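Local coordinates for exotoxin 6 (Staphylococcus aureus subsp. aureus Mu50, PDB 4ZYS), which is a staphylococcal superantigen-like exotoxin that probably binds host factors, perhaps through their sugars, at residues Y101-L107 and S119-K125; D134-R138 and I169-L175. One frame throughout, in Å; residues are numbered along the deposited sequence.

Contact 1: residues Y101-L107 and S119-K125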
ATOM      1  N   TYR A 101     -15.407   3.308 -11.476  1.00 32.61           N
ATOM      2  CA  TYR A 101     -15.570   2.143 -10.611  1.00 30.86           C
ATOM      3  C   TYR A 101     -15.474   2.419  -9.089  1.00 34.79           C
ATOM      4  O   TYR A 101     -14.543   3.057  -8.612  1.00 33.22           O
ATOM      5  CB  TYR A 101     -14.572   1.047 -10.999  1.00 29.94           C
ATOM      6  CG  TYR A 101     -14.733  -0.232 -10.217  1.00 29.12           C
ATOM      7  CD1 TYR A 101     -15.845  -1.051 -10.401  1.00 31.41           C
ATOM      8  CD2 TYR A 101     -13.771  -0.632  -9.297  1.00 28.78           C
ATOM      9  CE1 TYR A 101     -15.993  -2.238  -9.686  1.00 32.39           C
ATOM     10  CE2 TYR A 101     -13.909  -1.812  -8.574  1.00 29.34           C
ATOM     11  CZ  TYR A 101     -15.022  -2.612  -8.770  1.00 36.12           C
ATOM     12  OH  TYR A 101     -15.150  -3.770  -8.051  1.00 37.31           O
ATOM     13  N   ILE A 102     -16.484   1.929  -8.345  1.00 33.10           N
ATOM     14  CA  ILE A 102     -16.556   1.991  -6.878  1.00 32.59           C
ATOM     15  C   ILE A 102     -16.925   0.599  -6.388  1.00 33.55           C
ATOM     16  O   ILE A 102     -17.847  -0.027  -6.916  1.00 33.03           O
ATOM     17  CB  ILE A 102     -17.516   3.089  -6.294  1.00 36.63           C
ATOM     18  CG1 ILE A 102     -17.201   4.472  -6.883  1.00 38.25           C
ATOM     19  CG2 ILE A 102     -17.430   3.162  -4.735  1.00 35.40           C
ATOM     20  CD1 ILE A 102     -18.352   5.231  -7.204  1.00 49.07           C
ATOM     21  N   HIS A 103     -16.182   0.116  -5.392  1.00 28.63           N
ATOM     22  CA  HIS A 103     -16.395  -1.176  -4.750  1.00 28.23           C
ATOM     23  C   HIS A 103     -16.320  -0.982  -3.252  1.00 29.76           C
ATOM     24  O   HIS A 103     -15.385  -0.350  -2.778  1.00 28.14           O
ATOM     25  CB  HIS A 103     -15.360  -2.200  -5.229  1.00 29.18           C
ATOM     26  CG  HIS A 103     -15.668  -3.585  -4.784  1.00 33.35           C
ATOM     27  ND1 HIS A 103     -16.731  -4.290  -5.318  1.00 36.57           N
ATOM     28  CD2 HIS A 103     -15.057  -4.349  -3.849  1.00 34.88           C
ATOM     29  CE1 HIS A 103     -16.726  -5.462  -4.701  1.00 35.98           C
ATOM     30  NE2 HIS A 103     -15.746  -5.534  -3.797  1.00 35.35           N
ATOM     31  N   THR A 104     -17.321  -1.474  -2.506  1.00 26.73           N
ATOM     32  CA  THR A 104     -17.352  -1.254  -1.066  1.00 25.26           C
ATOM     33  C   THR A 104     -17.261  -2.588  -0.349  1.00 28.95           C
ATOM     34  O   THR A 104     -18.283  -3.175  -0.001  1.00 31.01           O
ATOM     35  CB  THR A 104     -18.576  -0.432  -0.652  1.00 26.36           C
ATOM     36  OG1 THR A 104     -19.755  -1.165  -0.970  1.00 25.06           O
ATOM     37  CG2 THR A 104     -18.619   0.921  -1.324  1.00 23.23           C
ATOM     38  N   PRO A 105     -16.044  -3.097  -0.098  1.00 24.10           N
ATOM     39  CA  PRO A 105     -15.944  -4.345   0.671  1.00 24.05           C
ATOM     40  C   PRO A 105     -16.339  -4.096   2.130  1.00 26.72           C
ATOM     41  O   PRO A 105     -16.444  -2.940   2.549  1.00 25.42           O
ATOM     42  CB  PRO A 105     -14.458  -4.707   0.540  1.00 25.25           C
ATOM     43  CG  PRO A 105     -13.762  -3.389   0.389  1.00 27.67           C
ATOM     44  CD  PRO A 105     -14.707  -2.528  -0.397  1.00 24.06           C
ATOM     45  N   ILE A 106     -16.579  -5.158   2.897  1.00 22.31           N
ATOM     46  CA  ILE A 106     -16.896  -4.981   4.304  1.00 21.40           C
ATOM     47  C   ILE A 106     -15.625  -4.559   4.978  1.00 23.59           C
ATOM     48  O   ILE A 106     -14.580  -5.136   4.686  1.00 22.92           O
ATOM     49  CB  ILE A 106     -17.494  -6.283   4.937  1.00 24.69           C
ATOM     50  CG1 ILE A 106     -18.916  -6.569   4.445  1.00 25.04           C
ATOM     51  CG2 ILE A 106     -17.440  -6.278   6.479  1.00 24.78           C
ATOM     52  CD1 ILE A 106     -19.869  -5.381   4.417  1.00 37.26           C
ATOM     53  N   LEU A 107     -15.675  -3.509   5.798  1.00 20.29           N
ATOM     54  CA  LEU A 107     -14.502  -3.110   6.566  1.00 19.52           C
ATOM     55  C   LEU A 107     -14.895  -3.084   8.013  1.00 24.90           C
ATOM     56  O   LEU A 107     -15.813  -2.364   8.390  1.00 25.82           O
ATOM     57  CB  LEU A 107     -13.846  -1.767   6.134  1.00 19.01           C
ATOM     58  CG  LEU A 107     -12.797  -1.222   7.131  1.00 23.67           C
ATOM     59  CD1 LEU A 107     -11.518  -2.117   7.184  1.00 23.21           C
ATOM     60  CD2 LEU A 107     -12.488   0.237   6.887  1.00 24.59           C
ATOM     61  N   SER A 119     -17.137   0.108   9.143  1.00 25.81           N
ATOM     62  CA  SER A 119     -16.783   1.405   8.585  1.00 25.10           C
ATOM     63  C   SER A 119     -16.952   1.341   7.088  1.00 27.45           C
ATOM     64  O   SER A 119     -16.790   0.273   6.497  1.00 26.12           O
ATOM     65  CB  SER A 119     -15.347   1.767   8.957  1.00 29.10           C
ATOM     66  OG  SER A 119     -15.023   3.092   8.568  1.00 40.25           O
ATOM     67  N   LEU A 120     -17.291   2.468   6.463  1.00 23.83           N
ATOM     68  CA  LEU A 120     -17.408   2.512   5.005  1.00 21.92           C
ATOM     69  C   LEU A 120     -15.983   2.624   4.392  1.00 26.48           C
ATOM     70  O   LEU A 120     -15.198   3.487   4.798  1.00 25.95           O
ATOM     71  CB  LEU A 120     -18.317   3.678   4.566  1.00 20.87           C
ATOM     72  CG  LEU A 120     -18.487   3.951   3.063  1.00 24.52           C
ATOM     73  CD1 LEU A 120     -18.996   2.724   2.297  1.00 23.80           C
ATOM     74  CD2 LEU A 120     -19.425   5.104   2.847  1.00 25.97           C
ATOM     75  N   TYR A 121     -15.647   1.718   3.463  1.00 22.07           N
ATOM     76  CA  TYR A 121     -14.369   1.735   2.754  1.00 20.82           C
ATOM     77  C   TYR A 121     -14.620   1.622   1.248  1.00 22.95           C
ATOM     78  O   TYR A 121     -15.306   0.694   0.813  1.00 25.40           O
ATOM     79  CB  TYR A 121     -13.446   0.622   3.246  1.00 22.20           C
ATOM     80  CG  TYR A 121     -12.033   0.757   2.721  1.00 24.36           C
ATOM     81  CD1 TYR A 121     -11.249   1.858   3.047  1.00 26.91           C
ATOM     82  CD2 TYR A 121     -11.485  -0.205   1.888  1.00 25.06           C
ATOM     83  CE1 TYR A 121      -9.959   2.003   2.546  1.00 28.84           C
ATOM     84  CE2 TYR A 121     -10.188  -0.079   1.396  1.00 26.06           C
ATOM     85  CZ  TYR A 121      -9.436   1.038   1.712  1.00 32.22           C
ATOM     86  OH  TYR A 121      -8.156   1.171   1.246  1.00 32.40           O
ATOM     87  N   GLN A 122     -14.127   2.578   0.468  1.00 15.99           N
ATOM     88  CA  GLN A 122     -14.361   2.573  -0.986  1.00 16.75           C
ATOM     89  C   GLN A 122     -13.083   2.247  -1.770  1.00 23.68           C
ATOM     90  O   GLN A 122     -12.068   2.913  -1.576  1.00 23.68           O
ATOM     91  CB  GLN A 122     -14.950   3.925  -1.470  1.00 16.70           C
ATOM     92  CG  GLN A 122     -16.228   4.292  -0.752  1.00 10.09           C
ATOM     93  CD  GLN A 122     -17.105   5.330  -1.379  1.00 22.50           C
ATOM     94  OE1 GLN A 122     -16.719   6.137  -2.232  1.00 23.87           O
ATOM     95  NE2 GLN A 122     -18.339   5.313  -0.963  1.00 13.77           N
ATOM     96  N   ILE A 123     -13.149   1.232  -2.655  1.00 22.27           N
ATOM     97  CA  ILE A 123     -12.065   0.802  -3.566  1.00 23.20           C
ATOM     98  C   ILE A 123     -12.404   1.348  -4.969  1.00 26.62           C
ATOM     99  O   ILE A 123     -13.523   1.148  -5.434  1.00 26.10           O
ATOM    100  CB  ILE A 123     -11.857  -0.758  -3.574  1.00 27.01           C
ATOM    101  CG1 ILE A 123     -11.351  -1.313  -2.214  1.00 28.74           C
ATOM    102  CG2 ILE A 123     -10.947  -1.238  -4.732  1.00 26.41           C
ATOM    103  CD1 ILE A 123     -10.007  -0.856  -1.796  1.00 41.91           C
ATOM    104  N   TYR A 124     -11.451   2.024  -5.631  1.00 22.67           N
ATOM    105  CA  TYR A 124     -11.694   2.584  -6.962  1.00 22.54           C
ATOM    106  C   TYR A 124     -10.853   1.874  -8.041  1.00 25.96           C
ATOM    107  O   TYR A 124     -11.057   2.105  -9.243  1.00 26.17           O
ATOM    108  CB  TYR A 124     -11.403   4.103  -6.960  1.00 22.83           C
ATOM    109  CG  TYR A 124     -12.105   4.846  -5.839  1.00 24.81           C
ATOM    110  CD1 TYR A 124     -13.489   5.024  -5.849  1.00 27.89           C
ATOM    111  CD2 TYR A 124     -11.392   5.337  -4.749  1.00 24.41           C
ATOM    112  CE1 TYR A 124     -14.140   5.699  -4.815  1.00 30.10           C
ATOM    113  CE2 TYR A 124     -12.028   6.033  -3.723  1.00 25.05           C
ATOM    114  CZ  TYR A 124     -13.401   6.206  -3.756  1.00 35.05           C
ATOM    115  OH  TYR A 124     -14.023   6.882  -2.739  1.00 38.29           O
ATOM    116  N   LYS A 125      -9.935   1.004  -7.616  1.00 19.27           N
ATOM    117  CA  LYS A 125      -9.000   0.397  -8.539  1.00 18.74           C
ATOM    118  C   LYS A 125      -9.190  -1.090  -8.794  1.00 23.47           C
ATOM    119  O   LYS A 125      -9.421  -1.872  -7.874  1.00 22.64           O
ATOM    120  CB  LYS A 125      -7.576   0.657  -8.042  1.00 19.01           C
ATOM    121  CG  LYS A 125      -7.101   2.066  -8.429  1.00 19.45           C
ATOM    122  CD  LYS A 125      -5.739   2.499  -7.814  1.00 23.26           C
ATOM    123  CE  LYS A 125      -4.571   1.554  -8.040  1.00 19.69           C
ATOM    124  NZ  LYS A 125      -4.401   1.182  -9.484  1.00 22.90           N
TER
HETATM  125  O   HOH W   1     -17.238  -0.589   3.596  1.00 32.69           O
HETATM  126  O   HOH W   2     -18.226  -2.009   6.164  1.00 27.38           O
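Leu107, Pro105, Tyr121 and Ile123 make the apolar centre. Leu107 CB packs on Tyr121 CB at 3.8 Å, and Pro105 CG meets the edge of the Tyr121 ring, 4.2 Å from CD2, while Pro105 CD lies 4.0 Å from Ile123 CG1. Ile192 and Leu137 continue this apolar surface into strand 189-196 and helix 130-145. On the outer side Ile102 CG1 sits 3.9 Å from Tyr124 CD1, at the edge of that ring, whose hydroxyl donates a hydrogen bond to Gln122 OE1 (2.8 Å).

The two backbones run antiparallel but bond only at intervals. His103 and Ile123 form a single hydrogen-bonded pair, with His103 N to Ile123 O at 2.9 Å and Ile123 N to His103 O at 2.7 Å. CA-H...O contacts flank the pair, among them Tyr124 CA to Tyr101 O at 3.3 Å. Farther along, water 1 lies 2.7 Å from Pro105 O and 3.1 Å from Ser119 O, and accepts from Tyr121 N (2.8 Å). Water 2 accepts from Leu107 N (3.0 Å) and lies 2.7 Å from Ser119 O, so it too spans the segments; direct bonding resumes where Ser119 N reaches Leu107 O at 2.9 Å. Among the polar ends, His103 NE2 hydrogen-bonds Ile189 O, while Lys125 NZ hydrogen-bonds Asp127 O and forms a salt bridge with Asp70. Residues 101-105 and 120-125 carry the antiparallel pairing beyond the edge hairpin of strands 106-111 and 117-119 in the C-terminal beta-grasp domain of the superantigen-like fold.

Contact 2: residues D134-R138 and I169-L175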
ATOM      1  N   ASP A 134      -2.348  -1.383   2.668  1.00 18.05           N
ATOM      2  CA  ASP A 134      -1.613  -1.401   3.939  1.00 17.79           C
ATOM      3  C   ASP A 134      -1.575   0.002   4.553  1.00 19.72           C
ATOM      4  O   ASP A 134      -2.017   0.167   5.687  1.00 20.39           O
ATOM      5  CB  ASP A 134      -0.194  -1.954   3.735  1.00 18.64           C
ATOM      6  CG  ASP A 134       0.711  -1.867   4.941  1.00 22.96           C
ATOM      7  OD1 ASP A 134       0.430  -2.559   5.946  1.00 24.83           O
ATOM      8  OD2 ASP A 134       1.738  -1.178   4.852  1.00 23.51           O
ATOM      9  N   TYR A 135      -1.162   1.007   3.774  1.00 15.44           N
ATOM     10  CA  TYR A 135      -1.079   2.370   4.253  1.00 16.35           C
ATOM     11  C   TYR A 135      -2.437   2.922   4.668  1.00 21.61           C
ATOM     12  O   TYR A 135      -2.544   3.500   5.750  1.00 22.16           O
ATOM     13  CB  TYR A 135      -0.443   3.292   3.196  1.00 17.27           C
ATOM     14  CG  TYR A 135      -0.270   4.710   3.700  1.00 17.76           C
ATOM     15  CD1 TYR A 135      -1.300   5.634   3.601  1.00 19.86           C
ATOM     16  CD2 TYR A 135       0.933   5.131   4.248  1.00 18.57           C
ATOM     17  CE1 TYR A 135      -1.154   6.935   4.076  1.00 23.25           C
ATOM     18  CE2 TYR A 135       1.092   6.430   4.733  1.00 19.95           C
ATOM     19  CZ  TYR A 135       0.045   7.331   4.636  1.00 29.79           C
ATOM     20  OH  TYR A 135       0.166   8.616   5.096  1.00 32.89           O
ATOM     21  N   ARG A 136      -3.440   2.824   3.779  1.00 18.92           N
ATOM     22  CA  ARG A 136      -4.767   3.405   4.009  1.00 19.59           C
ATOM     23  C   ARG A 136      -5.504   2.728   5.177  1.00 25.87           C
ATOM     24  O   ARG A 136      -6.233   3.406   5.908  1.00 26.71           O
ATOM     25  CB  ARG A 136      -5.622   3.359   2.732  1.00 17.52           C
ATOM     26  CG  ARG A 136      -5.084   4.224   1.585  1.00 21.18           C
ATOM     27  CD  ARG A 136      -5.156   5.718   1.928  1.00 19.41           C
ATOM     28  NE  ARG A 136      -4.817   6.559   0.783  1.00 13.16           N
ATOM     29  CZ  ARG A 136      -4.422   7.820   0.878  1.00 28.78           C
ATOM     30  NH1 ARG A 136      -4.260   8.387   2.069  1.00 26.78           N
ATOM     31  NH2 ARG A 136      -4.159   8.515  -0.208  1.00 18.76           N
ATOM     32  N   LEU A 137      -5.303   1.425   5.378  1.00 20.71           N
ATOM     33  CA  LEU A 137      -5.980   0.761   6.490  1.00 20.01           C
ATOM     34  C   LEU A 137      -5.294   1.130   7.832  1.00 25.71           C
ATOM     35  O   LEU A 137      -5.974   1.386   8.824  1.00 26.82           O
ATOM     36  CB  LEU A 137      -6.051  -0.755   6.273  1.00 18.78           C
ATOM     37  CG  LEU A 137      -6.991  -1.207   5.116  1.00 20.23           C
ATOM     38  CD1 LEU A 137      -6.677  -2.625   4.679  1.00 20.53           C
ATOM     39  CD2 LEU A 137      -8.449  -1.032   5.465  1.00 15.56           C
ATOM     40  N   ARG A 138      -3.967   1.227   7.828  1.00 21.16           N
ATOM     41  CA  ARG A 138      -3.206   1.625   9.010  1.00 21.29           C
ATOM     42  C   ARG A 138      -3.508   3.094   9.341  1.00 24.65           C
ATOM     43  O   ARG A 138      -3.643   3.395  10.508  1.00 25.45           O
ATOM     44  CB  ARG A 138      -1.691   1.369   8.809  1.00 19.73           C
ATOM     45  CG  ARG A 138      -1.339  -0.137   8.761  1.00 14.73           C
ATOM     46  CD  ARG A 138       0.102  -0.382   9.117  1.00 17.90           C
ATOM     47  NE  ARG A 138       0.618  -1.606   8.493  1.00 15.07           N
ATOM     48  CZ  ARG A 138       1.626  -2.335   8.969  1.00 22.12           C
ATOM     49  NH1 ARG A 138       2.216  -2.002  10.108  1.00 12.98           N
ATOM     50  NH2 ARG A 138       2.052  -3.400   8.307  1.00 10.13           N
ATOM     51  N   ILE A 169      -1.529  -9.053   7.017  1.00 20.29           N
ATOM     52  CA  ILE A 169      -0.480  -8.073   7.262  1.00 20.63           C
ATOM     53  C   ILE A 169      -0.331  -7.856   8.762  1.00 25.50           C
ATOM     54  O   ILE A 169      -1.273  -7.384   9.399  1.00 25.00           O
ATOM     55  CB  ILE A 169      -0.730  -6.727   6.519  1.00 22.40           C
ATOM     56  CG1 ILE A 169      -1.018  -6.953   4.990  1.00 22.94           C
ATOM     57  CG2 ILE A 169       0.449  -5.787   6.760  1.00 22.21           C
ATOM     58  CD1 ILE A 169      -1.422  -5.682   4.140  1.00 27.06           C
ATOM     59  N   ASP A 170       0.863  -8.175   9.310  1.00 21.49           N
ATOM     60  CA  ASP A 170       1.196  -8.018  10.726  1.00 21.36           C
ATOM     61  C   ASP A 170       1.373  -6.522  11.042  1.00 23.94           C
ATOM     62  O   ASP A 170       2.127  -5.820  10.375  1.00 22.55           O
ATOM     63  CB  ASP A 170       2.452  -8.851  11.042  1.00 23.60           C
ATOM     64  CG  ASP A 170       2.990  -8.827  12.459  1.00 31.39           C
ATOM     65  OD1 ASP A 170       2.372  -8.159  13.328  1.00 31.18           O
ATOM     66  OD2 ASP A 170       4.049  -9.439  12.693  1.00 35.05           O
ATOM     67  N   LEU A 171       0.605  -6.030  12.011  1.00 21.62           N
ATOM     68  CA  LEU A 171       0.587  -4.610  12.359  1.00 19.95           C
ATOM     69  C   LEU A 171       1.797  -4.153  13.152  1.00 22.81           C
ATOM     70  O   LEU A 171       2.075  -2.942  13.197  1.00 21.98           O
ATOM     71  CB  LEU A 171      -0.700  -4.273  13.133  1.00 19.85           C
ATOM     72  CG  LEU A 171      -1.971  -4.139  12.260  1.00 23.47           C
ATOM     73  CD1 LEU A 171      -3.203  -3.752  13.114  1.00 22.95           C
ATOM     74  CD2 LEU A 171      -1.775  -3.105  11.146  1.00 23.87           C
ATOM     75  N   SER A 172       2.523  -5.095  13.775  1.00 18.24           N
ATOM     76  CA  SER A 172       3.690  -4.775  14.604  1.00 17.81           C
ATOM     77  C   SER A 172       4.949  -4.529  13.761  1.00 23.32           C
ATOM     78  O   SER A 172       5.979  -4.129  14.309  1.00 25.49           O
ATOM     79  CB  SER A 172       3.935  -5.873  15.647  1.00 18.70           C
ATOM     80  OG  SER A 172       4.410  -7.068  15.062  1.00 21.53           O
ATOM     81  N   GLN A 173       4.874  -4.752  12.432  1.00 18.86           N
ATOM     82  CA  GLN A 173       6.006  -4.501  11.519  1.00 18.54           C
ATOM     83  C   GLN A 173       5.544  -3.667  10.377  1.00 22.49           C
ATOM     84  O   GLN A 173       4.353  -3.724  10.072  1.00 24.92           O
ATOM     85  CB  GLN A 173       6.568  -5.834  10.939  1.00 20.38           C
ATOM     86  CG  GLN A 173       7.087  -6.865  11.948  1.00 24.16           C
ATOM     87  CD  GLN A 173       8.316  -6.410  12.710  1.00 39.64           C
ATOM     88  OE1 GLN A 173       9.139  -5.624  12.218  1.00 32.30           O
ATOM     89  NE2 GLN A 173       8.477  -6.924  13.922  1.00 31.91           N
ATOM     90  N   LYS A 174       6.460  -2.982   9.657  1.00 17.85           N
ATOM     91  CA  LYS A 174       6.083  -2.355   8.380  1.00 16.35           C
ATOM     92  C   LYS A 174       5.748  -3.498   7.422  1.00 21.26           C
ATOM     93  O   LYS A 174       6.240  -4.608   7.637  1.00 23.13           O
ATOM     94  CB  LYS A 174       7.230  -1.510   7.781  1.00 17.24           C
ATOM     95  CG  LYS A 174       7.618  -0.248   8.556  1.00 27.22           C
ATOM     96  CD  LYS A 174       8.425   0.712   7.713  1.00 40.97           C
ATOM     97  CE  LYS A 174       9.877   0.370   7.506  1.00 56.57           C
ATOM     98  NZ  LYS A 174      10.500   1.278   6.503  1.00 61.85           N
ATOM     99  N   LEU A 175       4.972  -3.256   6.352  1.00 17.39           N
ATOM    100  CA  LEU A 175       4.716  -4.292   5.340  1.00 16.78           C
ATOM    101  C   LEU A 175       6.048  -4.698   4.702  1.00 23.08           C
ATOM    102  O   LEU A 175       6.910  -3.823   4.523  1.00 23.92           O
ATOM    103  CB  LEU A 175       3.761  -3.742   4.268  1.00 16.11           C
ATOM    104  CG  LEU A 175       3.441  -4.616   3.048  1.00 19.10           C
ATOM    105  CD1 LEU A 175       2.695  -5.861   3.447  1.00 18.76           C
ATOM    106  CD2 LEU A 175       2.638  -3.824   2.014  1.00 20.60           C
TER
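One helical turn, 134-138, closed by Arg138 N to Asp134 O at 3.1 Å, faces a chain that leaves strand 166-170 and folds back through a type I turn from Asp170 to Gln173. Asp170 OD1 holds the turn as an Asx turn, accepting from Ser172 N at 3.1 Å, and it also takes a bond from Ser172 OG (2.9 Å). The backbones stay well apart, with CA atoms 7.1 Å from each other at Asp134 and Leu175 and 8.0 Å at Arg138 and Leu171, so side chains must span the gap.

Arg138 does most of this. Its guanidinium binds Gln173 O in a fork, from NH1 at 2.7 Å and from NH2 at 2.9 Å, and Leu171 CA lies over one of its faces. This joins the helix that packs across the beta-grasp sheet to the loop leaving the sheet's edge strand. Asp134, one turn earlier, forms an i to i+4 salt bridge with it, Asp134 OD1 accepting from Arg138 NE at 2.7 Å and from Arg138 NH2 at 3.0 Å, which is consistent with holding the guanidinium in place. The same carboxylate touches carbons of both strand and loop: Asp134 OD1 is 3.3 Å from Ile169 CG2 and OD2 is 3.3 Å from Leu175 CB. Arg138 CG packs on Leu171 CD2 at 3.8 Å. Tyr17 of helix 10-17 hydrogen-bonds Asp134 OD2 and Leu175 N through its hydroxyl, while that of Tyr148 bonds Arg138 NH1 and Leu171 O.

How the contacts relate
Contact 1 closes before contact 2 opens along the chain, and their centres lie 18 Å apart, yet helix 130-145 joins them. Leu107 CD1 meets Leu137 CD2 at 3.7 Å, and Tyr121 OH lies 3.7 Å from Arg136 CB, so two helix residues that take no part in holding the 169-175 segment pack against contact 1. Both contacts reach the same five-stranded sheet at its two margins: 101-105 and 120-125 carry the pairing beyond the hairpin at one edge, whereas 169-175 continues from strand 166-170 at the other. The helix thus bridges the sheet between them, and both contacts lie in the beta-grasp domain.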